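Local coordinates for uncharacterized protein (Thermus thermophilus HB8, PDB 6SCE), which is a DNA nuclease of type III CRISPR defence, activated by cyclic oligoadenylate, which its CARF region probably binds, at residues F54-E59 and Y143-L148. Sequence-based numbering, arbitrary orientation.
Sequences FRLLSE and YARLYL. With nucleotides of chain B.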
loop_
_atom_site.group_PDB
_atom_site.type_symbol
_atom_site.label_atom_id
_atom_site.label_comp_id
_atom_site.label_asym_id
_atom_site.label_seq_id
_atom_site.Cartn_x
_atom_site.Cartn_y
_atom_site.Cartn_z
ATOM N N PHE A 54 3.960 -23.623 -8.196
ATOM C CA PHE A 54 3.967 -24.531 -9.338
ATOM C C PHE A 54 4.546 -25.918 -8.996
ATOM O O PHE A 54 4.029 -26.926 -9.458
ATOM C CB PHE A 54 4.708 -23.925 -10.533
ATOM C CG PHE A 54 4.003 -22.746 -11.162
ATOM C CD1 PHE A 54 2.649 -22.518 -10.954
ATOM C CD2 PHE A 54 4.704 -21.863 -11.986
ATOM C CE1 PHE A 54 2.001 -21.436 -11.541
ATOM C CE2 PHE A 54 4.046 -20.789 -12.564
ATOM C CZ PHE A 54 2.700 -20.587 -12.341
ATOM N N ARG A 55 5.527 -25.948 -8.115
ATOM C CA ARG A 55 6.036 -27.204 -7.555
ATOM C C ARG A 55 4.969 -27.968 -6.779
ATOM O O ARG A 55 4.839 -29.178 -6.921
ATOM C CB ARG A 55 7.273 -26.920 -6.675
ATOM C CG ARG A 55 7.874 -28.126 -5.990
ATOM C CD ARG A 55 8.980 -27.700 -5.028
ATOM N NE ARG A 55 9.451 -28.812 -4.193
ATOM C CZ ARG A 55 10.455 -28.737 -3.319
ATOM N NH1 ARG A 55 10.799 -29.812 -2.623
ATOM N NH2 ARG A 55 11.110 -27.594 -3.129
ATOM N N LEU A 56 4.190 -27.270 -5.965
ATOM C CA LEU A 56 3.085 -27.870 -5.281
ATOM C C LEU A 56 2.045 -28.403 -6.264
ATOM O O LEU A 56 1.579 -29.546 -6.123
ATOM C CB LEU A 56 2.454 -26.860 -4.322
ATOM C CG LEU A 56 1.190 -27.253 -3.594
ATOM C CD1 LEU A 56 1.385 -28.518 -2.779
ATOM C CD2 LEU A 56 0.748 -26.116 -2.683
ATOM N N LEU A 57 1.680 -27.613 -7.275
ATOM C CA LEU A 57 0.750 -28.134 -8.268
ATOM C C LEU A 57 1.275 -29.426 -8.879
ATOM O O LEU A 57 0.530 -30.384 -9.017
ATOM C CB LEU A 57 0.479 -27.132 -9.382
ATOM C CG LEU A 57 -0.189 -25.852 -8.891
ATOM C CD1 LEU A 57 -0.401 -24.935 -10.072
ATOM C CD2 LEU A 57 -1.508 -26.161 -8.211
ATOM N N SER A 58 2.537 -29.448 -9.253
ATOM C CA SER A 58 3.106 -30.652 -9.837
ATOM C C SER A 58 2.998 -31.846 -8.858
ATOM O O SER A 58 2.580 -32.928 -9.256
ATOM C CB SER A 58 4.533 -30.390 -10.288
ATOM O OG SER A 58 5.155 -31.600 -10.650
ATOM N N GLU A 59 3.305 -31.641 -7.582
ATOM C CA GLU A 59 3.124 -32.706 -6.587
ATOM C C GLU A 59 1.695 -33.144 -6.410
ATOM O O GLU A 59 1.416 -34.298 -6.026
ATOM C CB GLU A 59 3.647 -32.267 -5.215
ATOM C CG GLU A 59 5.134 -32.421 -5.061
ATOM C CD GLU A 59 5.604 -32.099 -3.660
ATOM O OE1 GLU A 59 4.926 -32.444 -2.654
ATOM O OE2 GLU A 59 6.658 -31.460 -3.568
ATOM N N TYR A 143 1.560 -22.888 4.008
ATOM C CA TYR A 143 2.263 -21.606 3.980
ATOM C C TYR A 143 3.772 -21.741 3.977
ATOM O O TYR A 143 4.447 -20.995 3.291
ATOM C CB TYR A 143 1.815 -20.717 5.131
ATOM C CG TYR A 143 0.571 -19.963 4.844
ATOM C CD1 TYR A 143 0.563 -18.947 3.894
ATOM C CD2 TYR A 143 -0.604 -20.246 5.488
ATOM C CE1 TYR A 143 -0.574 -18.214 3.646
ATOM C CE2 TYR A 143 -1.745 -19.502 5.251
ATOM C CZ TYR A 143 -1.729 -18.499 4.310
ATOM O OH TYR A 143 -2.891 -17.777 4.034
ATOM N N ALA A 144 4.304 -22.706 4.729
ATOM C CA ALA A 144 5.742 -22.906 4.764
ATOM C C ALA A 144 6.281 -23.295 3.403
ATOM O O ALA A 144 7.345 -22.797 2.972
ATOM C CB ALA A 144 6.127 -23.951 5.816
ATOM N N ARG A 145 5.579 -24.158 2.684
ATOM C CA ARG A 145 6.126 -24.559 1.398
ATOM C C ARG A 145 5.938 -23.456 0.321
ATOM O O ARG A 145 6.724 -23.365 -0.600
ATOM C CB ARG A 145 5.627 -25.950 0.955
ATOM C CG ARG A 145 4.155 -26.029 0.631
ATOM C CD ARG A 145 3.751 -27.406 0.075
ATOM N NE ARG A 145 4.546 -27.739 -1.086
ATOM C CZ ARG A 145 4.766 -28.951 -1.551
ATOM N NH1 ARG A 145 4.166 -30.014 -1.003
ATOM N NH2 ARG A 145 5.550 -29.079 -2.616
ATOM N N LEU A 146 4.913 -22.617 0.460
ATOM C CA LEU A 146 4.648 -21.519 -0.492
ATOM C C LEU A 146 5.431 -20.245 -0.211
ATOM O O LEU A 146 5.754 -19.527 -1.146
ATOM C CB LEU A 146 3.150 -21.163 -0.498
ATOM C CG LEU A 146 2.191 -22.233 -1.075
ATOM C CD1 LEU A 146 0.753 -21.780 -1.006
ATOM C CD2 LEU A 146 2.600 -22.538 -2.501
ATOM N N TYR A 147 5.718 -19.965 1.061
ATOM C CA TYR A 147 6.367 -18.708 1.477
ATOM C C TYR A 147 7.761 -18.920 2.050
ATOM O O TYR A 147 8.708 -18.223 1.676
ATOM C CB TYR A 147 5.564 -18.011 2.562
ATOM C CG TYR A 147 4.197 -17.448 2.174
ATOM C CD1 TYR A 147 3.711 -17.504 0.866
ATOM C CD2 TYR A 147 3.404 -16.833 3.140
ATOM C CE1 TYR A 147 2.472 -16.955 0.548
ATOM C CE2 TYR A 147 2.162 -16.288 2.830
ATOM C CZ TYR A 147 1.705 -16.342 1.534
ATOM O OH TYR A 147 0.469 -15.777 1.218
ATOM N N LEU A 148 7.882 -19.833 3.008
ATOM C CA LEU A 148 9.129 -19.907 3.762
ATOM C C LEU A 148 10.218 -20.666 3.009
ATOM O O LEU A 148 11.342 -20.175 2.844
ATOM C CB LEU A 148 8.887 -20.509 5.125
ATOM C CG LEU A 148 7.854 -19.776 5.961
ATOM C CD1 LEU A 148 7.770 -20.425 7.323
ATOM C CD2 LEU A 148 8.149 -18.286 6.084
ATOM P P A B 2 -2.283 -10.809 -5.631
ATOM O OP1 A B 2 -0.934 -10.873 -4.987
ATOM O OP2 A B 2 -2.787 -11.900 -6.539
ATOM O "O5'" A B 2 -3.354 -10.642 -4.448
ATOM C "C5'" A B 2 -4.757 -10.795 -4.765
ATOM C "C4'" A B 2 -5.571 -10.653 -3.504
ATOM O "O4'" A B 2 -5.271 -11.776 -2.632
ATOM C "C3'" A B 2 -5.325 -9.391 -2.688
ATOM O "O3'" A B 2 -6.545 -8.854 -2.182
ATOM C "C2'" A B 2 -4.473 -9.892 -1.525
ATOM O "O2'" A B 2 -4.659 -9.127 -0.353
ATOM C "C1'" A B 2 -5.027 -11.297 -1.336
ATOM N N9 A B 2 -4.154 -12.210 -0.625
ATOM C C8 A B 2 -2.792 -12.106 -0.450
ATOM N N7 A B 2 -2.310 -13.065 0.299
ATOM C C5 A B 2 -3.410 -13.831 0.654
ATOM C C6 A B 2 -3.552 -14.982 1.454
ATOM N N6 A B 2 -2.551 -15.541 2.130
ATOM N N1 A B 2 -4.794 -15.513 1.559
ATOM C C2 A B 2 -5.810 -14.880 0.957
ATOM N N3 A B 2 -5.800 -13.787 0.192
ATOM C C4 A B 2 -4.554 -13.305 0.088
#
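Helix 44-59 meets helix 140-148 near-antiparallel, the segments 54-59 and 143-148 running at 145° with axes 10.5 Å apart, a separation that side chains must bridge. The first of these helices belongs to the Rossmann-like sheet-and-helix domain expected of a CARF module, joining its parallel strands 33-38 and 64-67. Arg145 does most of the bridging. Its CG takes the crowded position between backbone N and carbonyl carbon, and a bend at chi3 carries the guanidinium across to Glu59, whose extended chain meets it tip to tip. The salt bridge is end-on and two-pronged: NH1 of Arg145 donates to OE1 of Glu59 at 3.0 Å, and its NH2 to OE2. Both oxygens lie close to the guanidinium plane, yet each is approached from above the carboxylate, the two planes being 59° apart. CD1 of Leu56 covers one guanidinium face, offset toward its rim. An alanine in place of Arg145 would remove both bonds to Glu59 and the guanidinium lying against Leu56, and would probably loosen the junction of the two helices. Deeper in, CD2 of Leu56 touches CD2 of Leu146 at 4.0 Å, and both leucines pack on Tyr18 of helix 15-28. Another side of the second helix reads the adenine of what is probably the cyclic oligoadenylate activator: Tyr143 and Tyr147 each accept a hydrogen bond through OH from its amino group, N6 of A2 of chain B, while Gly186 O holds the Tyr143 hydroxyl and Asp13 OD1 that of Tyr147. The bond from A2 N6 to Tyr143 OH is nearly straight, 3.0 Å long; that to Tyr147 OH, at 3.2 Å, bends to 138°.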